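Side-chain contacts in CLIP-associating protein 2 (PDB 3WOZ), which probably regulates microtubule dynamics by way of TOG domains, HEAT-repeat modules thought to engage tubulin: residues Glu49-Met54 with Glu68-Phe73; Asp72-His77 with Leu112-Glu117; Arg161-Thr164 with Glu168-Leu171; Ser194-Leu199 with Pro205-Leu210. All coordinates share one frame; numbering follows the deposited sequence.

Contact 1. Residues Glu49-Met54 with Glu68-Phe73; sequences EIFTRM and ETLVDF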
loop_
_atom_site.group_PDB
_atom_site.type_symbol
_atom_site.label_atom_id
_atom_site.label_comp_id
_atom_site.label_asym_id
_atom_site.label_seq_id
_atom_site.Cartn_x
_atom_site.Cartn_y
_atom_site.Cartn_z
ATOM N N GLU A 49 -15.776 4.018 -3.917
ATOM C CA GLU A 49 -16.174 2.972 -4.860
ATOM C C GLU A 49 -15.753 3.317 -6.287
ATOM O O GLU A 49 -15.311 2.442 -7.039
ATOM C CB GLU A 49 -17.680 2.710 -4.768
ATOM C CG GLU A 49 -18.087 2.038 -3.454
ATOM C CD GLU A 49 -19.586 2.066 -3.191
ATOM O OE1 GLU A 49 -20.343 2.626 -4.019
ATOM O OE2 GLU A 49 -20.005 1.526 -2.146
ATOM N N ILE A 50 -15.884 4.594 -6.643
ATOM C CA ILE A 50 -15.400 5.118 -7.920
ATOM C C ILE A 50 -13.874 5.005 -8.033
ATOM O O ILE A 50 -13.353 4.596 -9.071
ATOM C CB ILE A 50 -15.837 6.589 -8.124
ATOM C CG1 ILE A 50 -17.351 6.661 -8.378
ATOM C CG2 ILE A 50 -15.063 7.242 -9.279
ATOM C CD1 ILE A 50 -17.951 8.061 -8.226
ATOM N N PHE A 51 -13.173 5.356 -6.957
ATOM C CA PHE A 51 -11.714 5.323 -6.943
ATOM C C PHE A 51 -11.161 3.901 -7.008
ATOM O O PHE A 51 -10.130 3.667 -7.636
ATOM C CB PHE A 51 -11.160 6.065 -5.720
ATOM C CG PHE A 51 -10.980 7.549 -5.925
ATOM C CD1 PHE A 51 -11.236 8.145 -7.158
ATOM C CD2 PHE A 51 -10.510 8.347 -4.886
ATOM C CE1 PHE A 51 -11.047 9.512 -7.344
ATOM C CE2 PHE A 51 -10.317 9.709 -5.066
ATOM C CZ PHE A 51 -10.584 10.291 -6.300
ATOM N N THR A 52 -11.854 2.967 -6.352
ATOM C CA THR A 52 -11.519 1.546 -6.406
ATOM C C THR A 52 -11.473 1.057 -7.855
ATOM O O THR A 52 -10.526 0.376 -8.253
ATOM C CB THR A 52 -12.523 0.697 -5.584
ATOM O OG1 THR A 52 -12.489 1.111 -4.214
ATOM C CG2 THR A 52 -12.186 -0.798 -5.660
ATOM N N ARG A 53 -12.490 1.431 -8.632
ATOM C CA ARG A 53 -12.568 1.078 -10.049
ATOM C C ARG A 53 -11.553 1.860 -10.884
ATOM O O ARG A 53 -11.014 1.343 -11.868
ATOM C CB ARG A 53 -13.982 1.308 -10.587
ATOM C CG ARG A 53 -15.046 0.416 -9.956
ATOM C CD ARG A 53 -16.317 0.400 -10.793
ATOM N NE ARG A 53 -16.806 1.747 -11.068
ATOM C CZ ARG A 53 -17.626 2.424 -10.271
ATOM N NH1 ARG A 53 -18.053 1.882 -9.138
ATOM N NH2 ARG A 53 -18.017 3.644 -10.607
HETATM N N MSE A 54 -11.289 3.104 -10.477
HETATM C CA MSE A 54 -10.331 3.970 -11.167
HETATM C C MSE A 54 -8.905 3.410 -11.174
HETATM O O MSE A 54 -8.100 3.761 -12.032
HETATM C CB MSE A 54 -10.349 5.381 -10.575
HETATM C CG MSE A 54 -10.278 6.478 -11.626
HETATM SE SE MSE A 54 -11.024 8.179 -11.031
HETATM C CE MSE A 54 -12.051 8.662 -12.625
ATOM N N GLU A 68 -2.889 11.760 -8.996
ATOM C CA GLU A 68 -2.614 13.095 -8.456
ATOM C C GLU A 68 -3.708 13.572 -7.512
ATOM O O GLU A 68 -3.429 14.239 -6.525
ATOM C CB GLU A 68 -2.429 14.116 -9.579
ATOM C CG GLU A 68 -1.124 13.964 -10.324
ATOM C CD GLU A 68 -1.057 14.799 -11.590
ATOM O OE1 GLU A 68 -2.048 14.827 -12.353
ATOM O OE2 GLU A 68 0.002 15.419 -11.827
ATOM N N THR A 69 -4.952 13.242 -7.837
ATOM C CA THR A 69 -6.102 13.611 -7.019
ATOM C C THR A 69 -6.096 12.866 -5.678
ATOM O O THR A 69 -6.554 13.400 -4.667
ATOM C CB THR A 69 -7.424 13.336 -7.772
ATOM O OG1 THR A 69 -7.313 13.822 -9.112
ATOM C CG2 THR A 69 -8.609 14.026 -7.092
ATOM N N LEU A 70 -5.565 11.641 -5.681
ATOM C CA LEU A 70 -5.486 10.806 -4.474
ATOM C C LEU A 70 -4.758 11.499 -3.330
ATOM O O LEU A 70 -5.149 11.359 -2.170
ATOM C CB LEU A 70 -4.794 9.467 -4.766
ATOM C CG LEU A 70 -5.601 8.227 -5.172
ATOM C CD1 LEU A 70 -4.655 7.041 -5.349
ATOM C CD2 LEU A 70 -6.680 7.881 -4.141
ATOM N N VAL A 71 -3.710 12.251 -3.669
ATOM C CA VAL A 71 -2.884 12.947 -2.680
ATOM C C VAL A 71 -3.744 13.903 -1.853
ATOM O O VAL A 71 -3.729 13.853 -0.624
ATOM C CB VAL A 71 -1.704 13.698 -3.353
ATOM C CG1 VAL A 71 -0.967 14.593 -2.352
ATOM C CG2 VAL A 71 -0.739 12.703 -3.981
ATOM N N ASP A 72 -4.508 14.744 -2.545
ATOM C CA ASP A 72 -5.430 15.687 -1.915
ATOM C C ASP A 72 -6.572 14.991 -1.188
ATOM O O ASP A 72 -6.990 15.431 -0.118
ATOM C CB ASP A 72 -6.002 16.635 -2.968
ATOM C CG ASP A 72 -4.959 17.562 -3.524
ATOM O OD1 ASP A 72 -4.489 17.321 -4.662
ATOM O OD2 ASP A 72 -4.587 18.514 -2.806
ATOM N N PHE A 73 -7.071 13.914 -1.790
ATOM C CA PHE A 73 -8.177 13.138 -1.237
ATOM C C PHE A 73 -7.780 12.499 0.081
ATOM O O PHE A 73 -8.504 12.618 1.070
ATOM C CB PHE A 73 -8.631 12.079 -2.247
ATOM C CG PHE A 73 -9.701 11.156 -1.735
ATOM C CD1 PHE A 73 -9.432 9.805 -1.540
ATOM C CD2 PHE A 73 -10.983 11.629 -1.464
ATOM C CE1 PHE A 73 -10.419 8.941 -1.088
ATOM C CE2 PHE A 73 -11.971 10.773 -1.003
ATOM C CZ PHE A 73 -11.692 9.426 -0.824
#
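Phe51 and Phe73 form the aromatic part of this contact, a T-shaped stack in which Phe51 supplies the edge and Phe73 the face. The ring centroids are 5.0 Å apart and the planes stand nearly perpendicular, at 87°. One side of the Phe51 ring does the touching: CE2 lies 3.6 Å from CD1 of Phe73, and its neighbour CD2 comes within 3.8 Å of Phe73 CE1. The point of entry is displaced from the ring centre toward the rim of Phe73. That ring is carried to Phe51 by a CG set anti to the backbone N (chi1 176°), beside the carbonyl carbon.

The aliphatic part comes from the preceding turn of the second segment. Leu70 sends its CD2 methyl to within 3.9 Å of Phe51 CD2, although its CB does not point straight at the other helix. Thr69 adds a looser touch, its CG2 methyl being 4.3 Å from Phe51 CZ. The hydroxyl of Thr69 is engaged elsewhere, with Met65 O and Gln30 OE1, which leaves the methyl for the apolar side.

Helices 41-54 and 60-77 of the TOG domain's HEAT-repeat solenoid run roughly antiparallel here, their segment axes inclined at 147° and 12.5 Å apart at closest approach. Phe51 bridges this wide gap, flanked by Leu29 of helix 19-34, by Phe66 and by Trp84, while Leu70 also meets Leu88 and Leu92 of helix 85-96.

Contact 2. Residues Asp72-His77 with Leu112-Glu117; sequences DFIQVH and LDITRE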
loop_
_atom_site.group_PDB
_atom_site.type_symbol
_atom_site.label_atom_id
_atom_site.label_comp_id
_atom_site.label_asym_id
_atom_site.label_seq_id
_atom_site.Cartn_x
_atom_site.Cartn_y
_atom_site.Cartn_z
ATOM N N ASP A 72 -4.508 14.744 -2.545
ATOM C CA ASP A 72 -5.430 15.687 -1.915
ATOM C C ASP A 72 -6.572 14.991 -1.188
ATOM O O ASP A 72 -6.990 15.431 -0.118
ATOM C CB ASP A 72 -6.002 16.635 -2.968
ATOM C CG ASP A 72 -4.959 17.562 -3.524
ATOM O OD1 ASP A 72 -4.489 17.321 -4.662
ATOM O OD2 ASP A 72 -4.587 18.514 -2.806
ATOM N N PHE A 73 -7.071 13.914 -1.790
ATOM C CA PHE A 73 -8.177 13.138 -1.237
ATOM C C PHE A 73 -7.780 12.499 0.081
ATOM O O PHE A 73 -8.504 12.618 1.070
ATOM C CB PHE A 73 -8.631 12.079 -2.247
ATOM C CG PHE A 73 -9.701 11.156 -1.735
ATOM C CD1 PHE A 73 -9.432 9.805 -1.540
ATOM C CD2 PHE A 73 -10.983 11.629 -1.464
ATOM C CE1 PHE A 73 -10.419 8.941 -1.088
ATOM C CE2 PHE A 73 -11.971 10.773 -1.003
ATOM C CZ PHE A 73 -11.692 9.426 -0.824
ATOM N N ILE A 74 -6.624 11.836 0.091
ATOM C CA ILE A 74 -6.089 11.237 1.304
ATOM C C ILE A 74 -5.834 12.301 2.381
ATOM O O ILE A 74 -6.228 12.125 3.533
ATOM C CB ILE A 74 -4.801 10.419 1.032
ATOM C CG1 ILE A 74 -5.104 9.217 0.128
ATOM C CG2 ILE A 74 -4.176 9.949 2.338
ATOM C CD1 ILE A 74 -3.891 8.673 -0.610
ATOM N N GLN A 75 -5.187 13.402 2.002
ATOM C CA GLN A 75 -4.854 14.461 2.961
ATOM C C GLN A 75 -6.082 15.101 3.617
ATOM O O GLN A 75 -6.054 15.424 4.797
ATOM C CB GLN A 75 -3.953 15.519 2.319
ATOM C CG GLN A 75 -2.510 15.058 2.181
ATOM C CD GLN A 75 -1.675 15.947 1.279
ATOM O OE1 GLN A 75 -2.202 16.796 0.558
ATOM N NE2 GLN A 75 -0.364 15.750 1.313
ATOM N N VAL A 76 -7.162 15.249 2.856
ATOM C CA VAL A 76 -8.385 15.870 3.363
ATOM C C VAL A 76 -9.236 14.905 4.203
ATOM O O VAL A 76 -9.780 15.299 5.232
ATOM C CB VAL A 76 -9.206 16.514 2.205
ATOM C CG1 VAL A 76 -10.652 16.820 2.622
ATOM C CG2 VAL A 76 -8.507 17.776 1.704
ATOM N N HIS A 77 -9.313 13.642 3.787
ATOM C CA HIS A 77 -10.262 12.692 4.370
ATOM C C HIS A 77 -9.660 11.517 5.145
ATOM O O HIS A 77 -10.392 10.601 5.525
ATOM C CB HIS A 77 -11.209 12.155 3.287
ATOM C CG HIS A 77 -12.129 13.189 2.718
ATOM N ND1 HIS A 77 -11.998 13.675 1.434
ATOM C CD2 HIS A 77 -13.187 13.835 3.259
ATOM C CE1 HIS A 77 -12.940 14.573 1.208
ATOM N NE2 HIS A 77 -13.671 14.693 2.300
ATOM N N LEU A 112 1.674 6.490 -2.316
ATOM C CA LEU A 112 2.100 5.571 -1.261
ATOM C C LEU A 112 2.711 6.310 -0.075
ATOM O O LEU A 112 2.436 5.964 1.075
ATOM C CB LEU A 112 3.109 4.543 -1.789
ATOM C CG LEU A 112 2.615 3.346 -2.602
ATOM C CD1 LEU A 112 3.802 2.649 -3.261
ATOM C CD2 LEU A 112 1.819 2.361 -1.727
ATOM N N ASP A 113 3.544 7.316 -0.359
ATOM C CA ASP A 113 4.209 8.089 0.691
ATOM C C ASP A 113 3.185 8.859 1.524
ATOM O O ASP A 113 3.282 8.902 2.752
ATOM C CB ASP A 113 5.239 9.063 0.098
ATOM C CG ASP A 113 6.439 8.361 -0.524
ATOM O OD1 ASP A 113 6.668 7.152 -0.285
ATOM O OD2 ASP A 113 7.176 9.039 -1.260
ATOM N N ILE A 114 2.211 9.460 0.843
ATOM C CA ILE A 114 1.111 10.170 1.493
ATOM C C ILE A 114 0.317 9.207 2.383
ATOM O O ILE A 114 0.081 9.495 3.553
ATOM C CB ILE A 114 0.177 10.853 0.447
ATOM C CG1 ILE A 114 0.947 11.884 -0.390
ATOM C CG2 ILE A 114 -1.043 11.492 1.113
ATOM C CD1 ILE A 114 1.600 12.990 0.399
ATOM N N THR A 115 -0.071 8.062 1.822
ATOM C CA THR A 115 -0.761 7.007 2.573
ATOM C C THR A 115 0.001 6.647 3.840
ATOM O O THR A 115 -0.569 6.628 4.924
ATOM C CB THR A 115 -0.944 5.731 1.718
ATOM O OG1 THR A 115 -1.655 6.065 0.525
ATOM C CG2 THR A 115 -1.728 4.651 2.483
ATOM N N ARG A 116 1.294 6.384 3.692
ATOM C CA ARG A 116 2.131 5.915 4.796
ATOM C C ARG A 116 2.182 6.883 5.972
ATOM O O ARG A 116 2.277 6.449 7.122
ATOM C CB ARG A 116 3.542 5.624 4.292
ATOM C CG ARG A 116 4.297 4.549 5.068
ATOM C CD ARG A 116 5.445 3.998 4.210
ATOM N NE ARG A 116 6.254 5.097 3.692
ATOM C CZ ARG A 116 6.451 5.380 2.408
ATOM N NH1 ARG A 116 5.927 4.634 1.435
ATOM N NH2 ARG A 116 7.205 6.420 2.101
ATOM N N GLU A 117 2.109 8.182 5.682
ATOM C CA GLU A 117 2.164 9.203 6.726
ATOM C C GLU A 117 0.783 9.668 7.192
ATOM O O GLU A 117 0.686 10.503 8.087
ATOM C CB GLU A 117 3.021 10.406 6.281
ATOM C CG GLU A 117 2.385 11.289 5.203
ATOM C CD GLU A 117 3.326 12.373 4.676
ATOM O OE1 GLU A 117 4.560 12.216 4.776
ATOM O OE2 GLU A 117 2.827 13.387 4.145
HETATM O O HOH W 1 0.470 14.338 3.510
#
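Ile74 and Gln75 of helix 60-77 meet Ile114 and Thr115 of helix 102-118, two nearly parallel helices that pack side by side in the HEAT-repeat array of this TOG domain. Their segment axes differ in direction by only 11° and approach to 9.7 Å.

Ile74 comes first along the segment and uses two branches. Its CG2 methyl lies 3.7 Å from CG2 of Ile114, so the two beta-branched residues meet through their short arms. In both, CG1 lies beside the backbone N (chi1 -64° in Ile74 and -61° in Ile114), which puts the CG2 methyl anti to that N. The longer arm of Ile74 goes to the next residue, where CD1 rests 3.6 Å from Thr115 OG1. This hydroxyl is satisfied within its own helix by Ala111 O, and the methyl simply packs against it. Leu88 of helix 85-96 touches both Ile74 and Thr115.

Gln75 follows at the solvent-exposed margin. Its chain extends beyond CG and crosses Ile114 at about a right angle, bringing NE2 to 3.5 Å from Ile114 CD1. The amide nitrogen thus touches the tip of the longer arm of Ile114 and also serves a water that links the helices. That water accepts a hydrogen bond from Gln75 NE2 at 2.7 Å and donates one to Glu117 OE2 at 2.6 Å.

Contact 3. Residues Arg161-Thr164 with Glu168-Leu171; sequences RDFT and ETRL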
loop_
_atom_site.group_PDB
_atom_site.type_symbol
_atom_site.label_atom_id
_atom_site.label_comp_id
_atom_site.label_asym_id
_atom_site.label_seq_id
_atom_site.Cartn_x
_atom_site.Cartn_y
_atom_site.Cartn_z
ATOM N N ARG A 161 5.545 -1.918 19.648
ATOM C CA ARG A 161 4.356 -2.728 19.942
ATOM C C ARG A 161 3.320 -2.737 18.808
ATOM O O ARG A 161 2.205 -3.246 18.972
ATOM C CB ARG A 161 3.730 -2.328 21.294
ATOM C CG ARG A 161 2.769 -3.362 21.936
ATOM C CD ARG A 161 3.180 -4.829 21.709
ATOM N NE ARG A 161 4.461 -5.175 22.324
ATOM C CZ ARG A 161 5.301 -6.098 21.856
ATOM N NH1 ARG A 161 5.012 -6.775 20.750
ATOM N NH2 ARG A 161 6.442 -6.340 22.489
ATOM N N ASP A 162 3.699 -2.194 17.652
ATOM C CA ASP A 162 2.892 -2.341 16.444
ATOM C C ASP A 162 3.213 -3.681 15.778
ATOM O O ASP A 162 2.473 -4.151 14.914
ATOM C CB ASP A 162 3.145 -1.189 15.468
ATOM C CG ASP A 162 2.628 0.147 15.975
ATOM O OD1 ASP A 162 3.199 1.184 15.578
ATOM O OD2 ASP A 162 1.654 0.173 16.758
ATOM N N PHE A 163 4.327 -4.283 16.193
ATOM C CA PHE A 163 4.774 -5.565 15.666
ATOM C C PHE A 163 4.695 -6.653 16.740
ATOM O O PHE A 163 5.436 -6.620 17.726
ATOM C CB PHE A 163 6.195 -5.440 15.112
ATOM C CG PHE A 163 6.826 -6.754 14.737
ATOM C CD1 PHE A 163 7.869 -7.278 15.494
ATOM C CD2 PHE A 163 6.380 -7.468 13.630
ATOM C CE1 PHE A 163 8.461 -8.495 15.150
ATOM C CE2 PHE A 163 6.965 -8.687 13.282
ATOM C CZ PHE A 163 8.004 -9.201 14.045
ATOM N N THR A 164 3.792 -7.611 16.537
ATOM C CA THR A 164 3.565 -8.687 17.503
ATOM C C THR A 164 3.706 -10.078 16.882
ATOM O O THR A 164 3.437 -10.275 15.691
ATOM C CB THR A 164 2.174 -8.583 18.181
ATOM O OG1 THR A 164 1.153 -8.500 17.181
ATOM C CG2 THR A 164 2.093 -7.359 19.082
ATOM N N GLU A 168 -0.660 -14.604 11.835
ATOM C CA GLU A 168 -0.575 -13.897 10.553
ATOM C C GLU A 168 0.806 -13.297 10.296
ATOM O O GLU A 168 1.337 -13.399 9.187
ATOM C CB GLU A 168 -1.640 -12.804 10.466
ATOM C CG GLU A 168 -3.014 -13.322 10.086
ATOM C CD GLU A 168 -4.053 -12.219 9.947
ATOM O OE1 GLU A 168 -3.797 -11.078 10.399
ATOM O OE2 GLU A 168 -5.133 -12.502 9.386
ATOM N N THR A 169 1.380 -12.686 11.328
ATOM C CA THR A 169 2.692 -12.057 11.228
ATOM C C THR A 169 3.796 -13.113 11.160
ATOM O O THR A 169 4.838 -12.895 10.538
ATOM C CB THR A 169 2.922 -11.066 12.386
ATOM O OG1 THR A 169 1.776 -10.216 12.514
ATOM C CG2 THR A 169 4.134 -10.199 12.122
ATOM N N ARG A 170 3.549 -14.254 11.797
ATOM C CA ARG A 170 4.425 -15.418 11.709
ATOM C C ARG A 170 4.366 -16.023 10.303
ATOM O O ARG A 170 5.391 -16.418 9.746
ATOM C CB ARG A 170 4.004 -16.451 12.753
ATOM C CG ARG A 170 5.069 -17.458 13.145
ATOM C CD ARG A 170 4.822 -18.026 14.548
ATOM N NE ARG A 170 3.421 -18.385 14.788
ATOM C CZ ARG A 170 2.634 -17.811 15.698
ATOM N NH1 ARG A 170 3.099 -16.844 16.482
ATOM N NH2 ARG A 170 1.378 -18.212 15.829
ATOM N N LEU A 171 3.159 -16.082 9.745
ATOM C CA LEU A 171 2.920 -16.585 8.391
ATOM C C LEU A 171 3.544 -15.671 7.327
ATOM O O LEU A 171 3.985 -16.144 6.279
ATOM C CB LEU A 171 1.410 -16.735 8.150
ATOM C CG LEU A 171 0.839 -17.332 6.856
ATOM C CD1 LEU A 171 1.112 -18.827 6.738
ATOM C CD2 LEU A 171 -0.659 -17.063 6.774
HETATM O O HOH W 2 2.143 -7.313 14.310
#
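Thr169, near the start of helix 167-179, fits against Phe163 and Thr164 of the preceding loop and has more of its surface buried here than either of them. Its CG2 methyl makes the hydrophobic touch, lying 3.4 Å from Phe163 CE2 and 3.8 Å from CD2 of the same ring. The methyl approaches obliquely at the CD2-CE2 bond. A chi1 of -48° sets this methyl anti to the backbone N and leaves OG1 beside that N, where the hydroxyl hydrogen-bonds with Ser166 OG.

Thr164 takes part through its backbone. Its carbonyl O sits 3.4 Å from Thr169 CB, a van der Waals contact with the branch point of the side chain. The amide of Thr164 faces a bound water instead, donating to it at 2.8 Å from N. The same water donates to Asp162 O at 3.2 Å, which ties the backbone of the loop together on either side of Phe163, and it has a weak link to Thr169 OG1 at 3.4 Å. The loop is thus joined to the helix by the methyl-ring touch, the carbonyl contact and a water whose link to the helix is weak.

Phe163 reaches further into the protein: its ring also meets Leu199 and Leu202 of helix 186-202 and Phe207 of helix 204-212. The chain passes from helix 141-155 to helix 167-179 by this route, with an aromatic side chain tucked inward. This contact is therefore part of an interhelical connection in the alpha-helical solenoid that HEAT repeats build.

Contact 4. Residues Ser194-Leu199 with Pro205-Leu210; sequences SVLISL and PEFTML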
loop_
_atom_site.group_PDB
_atom_site.type_symbol
_atom_site.label_atom_id
_atom_site.label_comp_id
_atom_site.label_asym_id
_atom_site.label_seq_id
_atom_site.Cartn_x
_atom_site.Cartn_y
_atom_site.Cartn_z
ATOM N N SER A 194 16.375 -6.423 4.168
ATOM C CA SER A 194 16.102 -5.147 4.813
ATOM C C SER A 194 14.834 -5.213 5.663
ATOM O O SER A 194 14.804 -4.661 6.762
ATOM C CB SER A 194 16.016 -4.019 3.776
ATOM O OG SER A 194 15.006 -4.277 2.817
ATOM N N VAL A 195 13.804 -5.902 5.168
ATOM C CA VAL A 195 12.565 -6.088 5.934
ATOM C C VAL A 195 12.823 -6.875 7.222
ATOM O O VAL A 195 12.432 -6.439 8.304
ATOM C CB VAL A 195 11.440 -6.739 5.089
ATOM C CG1 VAL A 195 10.315 -7.279 5.973
ATOM C CG2 VAL A 195 10.879 -5.730 4.110
ATOM N N LEU A 196 13.507 -8.011 7.100
ATOM C CA LEU A 196 13.847 -8.841 8.260
ATOM C C LEU A 196 14.743 -8.094 9.242
ATOM O O LEU A 196 14.534 -8.169 10.451
ATOM C CB LEU A 196 14.497 -10.160 7.825
ATOM C CG LEU A 196 13.629 -11.136 7.025
ATOM C CD1 LEU A 196 14.443 -12.343 6.593
ATOM C CD2 LEU A 196 12.400 -11.578 7.808
ATOM N N ILE A 197 15.722 -7.367 8.711
ATOM C CA ILE A 197 16.615 -6.533 9.514
ATOM C C ILE A 197 15.826 -5.477 10.290
ATOM O O ILE A 197 15.969 -5.364 11.510
ATOM C CB ILE A 197 17.713 -5.852 8.637
ATOM C CG1 ILE A 197 18.752 -6.875 8.147
ATOM C CG2 ILE A 197 18.386 -4.686 9.376
ATOM C CD1 ILE A 197 19.661 -7.459 9.230
ATOM N N SER A 198 14.990 -4.722 9.579
ATOM C CA SER A 198 14.221 -3.635 10.186
ATOM C C SER A 198 13.255 -4.121 11.267
ATOM O O SER A 198 13.149 -3.495 12.320
ATOM C CB SER A 198 13.483 -2.811 9.123
ATOM O OG SER A 198 12.724 -3.639 8.260
ATOM N N LEU A 199 12.566 -5.231 11.012
ATOM C CA LEU A 199 11.647 -5.804 12.003
ATOM C C LEU A 199 12.388 -6.320 13.238
ATOM O O LEU A 199 11.893 -6.195 14.360
ATOM C CB LEU A 199 10.780 -6.909 11.391
ATOM C CG LEU A 199 9.796 -6.538 10.272
ATOM C CD1 LEU A 199 9.019 -7.766 9.825
ATOM C CD2 LEU A 199 8.839 -5.420 10.682
ATOM N N PRO A 205 13.052 -8.606 21.030
ATOM C CA PRO A 205 12.475 -9.722 21.788
ATOM C C PRO A 205 11.283 -10.389 21.098
ATOM O O PRO A 205 11.235 -11.618 21.018
ATOM C CB PRO A 205 12.043 -9.066 23.104
ATOM C CG PRO A 205 12.965 -7.920 23.260
ATOM C CD PRO A 205 13.143 -7.390 21.863
ATOM N N GLU A 206 10.351 -9.589 20.582
ATOM C CA GLU A 206 9.170 -10.122 19.901
ATOM C C GLU A 206 9.525 -10.827 18.590
ATOM O O GLU A 206 8.824 -11.749 18.170
ATOM C CB GLU A 206 8.137 -9.016 19.662
ATOM C CG GLU A 206 6.735 -9.509 19.305
ATOM C CD GLU A 206 5.916 -9.980 20.508
ATOM O OE1 GLU A 206 4.786 -10.463 20.291
ATOM O OE2 GLU A 206 6.386 -9.866 21.662
ATOM N N PHE A 207 10.611 -10.392 17.952
ATOM C CA PHE A 207 11.096 -11.040 16.733
ATOM C C PHE A 207 11.840 -12.337 17.042
ATOM O O PHE A 207 11.799 -13.280 16.252
ATOM C CB PHE A 207 11.994 -10.106 15.916
ATOM C CG PHE A 207 12.242 -10.588 14.512
ATOM C CD1 PHE A 207 13.350 -11.377 14.216
ATOM C CD2 PHE A 207 11.361 -10.263 13.488
ATOM C CE1 PHE A 207 13.575 -11.829 12.923
ATOM C CE2 PHE A 207 11.579 -10.712 12.191
ATOM C CZ PHE A 207 12.689 -11.496 11.908
ATOM N N THR A 208 12.529 -12.369 18.182
ATOM C CA THR A 208 13.217 -13.575 18.643
ATOM C C THR A 208 12.195 -14.675 18.949
ATOM O O THR A 208 12.410 -15.844 18.622
ATOM C CB THR A 208 14.099 -13.289 19.881
ATOM O OG1 THR A 208 14.843 -12.082 19.670
ATOM C CG2 THR A 208 15.077 -14.437 20.137
HETATM N N MSE A 209 11.077 -14.274 19.556
HETATM C CA MSE A 209 9.963 -15.165 19.866
HETATM C C MSE A 209 9.340 -15.709 18.577
HETATM O O MSE A 209 9.003 -16.894 18.490
HETATM C CB MSE A 209 8.915 -14.405 20.681
HETATM C CG MSE A 209 8.363 -15.157 21.883
HETATM SE SE MSE A 209 7.286 -13.991 23.032
HETATM C CE MSE A 209 5.657 -13.936 21.961
ATOM N N LEU A 210 9.198 -14.826 17.586
ATOM C CA LEU A 210 8.702 -15.164 16.248
ATOM C C LEU A 210 9.553 -16.267 15.606
ATOM O O LEU A 210 9.023 -17.289 15.172
ATOM C CB LEU A 210 8.701 -13.901 15.367
ATOM C CG LEU A 210 8.010 -13.726 13.999
ATOM C CD1 LEU A 210 8.325 -14.838 12.996
ATOM C CD2 LEU A 210 6.506 -13.533 14.125
#
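The tight turn between helices 186-202 and 204-212, near the C-terminal end of the HEAT-repeat solenoid, brings Phe207 of the second helix against Leu196 and Leu199 of the first. Phe207 is the one residue of its segment to reach across. Its CG stands anti to the backbone N (chi1 -166°), which directs the ring toward the leucines.

Leu199 CB approaches the CD2-CE2 bond of that ring obliquely, 4.0 Å from Phe207 CE2. Leu196, three residues earlier and so about one helical turn away, receives the far end: Phe207 CZ lies 4.1 Å from Leu196 CD2 and also 4.1 Å from Leu196 O. The side chains of Leu196 and Phe207 cross at about a right angle. Three-residue spacing on one helical face thus gives a single aromatic ring two aliphatic neighbours, in an apolar junction between successive helices of the TOG domain fold.

Further cover comes from helix 216-226, whose Leu225 touches Leu196 and whose Leu226 touches Phe207. Val173, Val176 and Ile177 of helix 167-179 pack on Leu196. The polar end of Glu206, by contrast, turns from this interface, and its OE1 accepts a hydrogen bond from the backbone N of Asn165.

All four contacts are buried, but contacts 1 and 2 lie deeper, their centres about 14 and 11 Å from that of the chain, than contacts 3 and 4, whose centres are about 17 and 21 Å from it. Helix 60-77 serves both of the first pair, and Val71 of contact 1 packs on Ile114 of contact 2. Contacts 3 and 4, with centres about 9 Å apart, also touch: Phe163 O packs on Glu206 CG, and a long, weak ion pair joins Arg161 to Glu206. Contacts 1 and 4 are wholly apolar in their side-chain touches; contact 2 adds a bridging water at a solvent-exposed margin, contact 3 a loop-bound water only weakly linked to the helix.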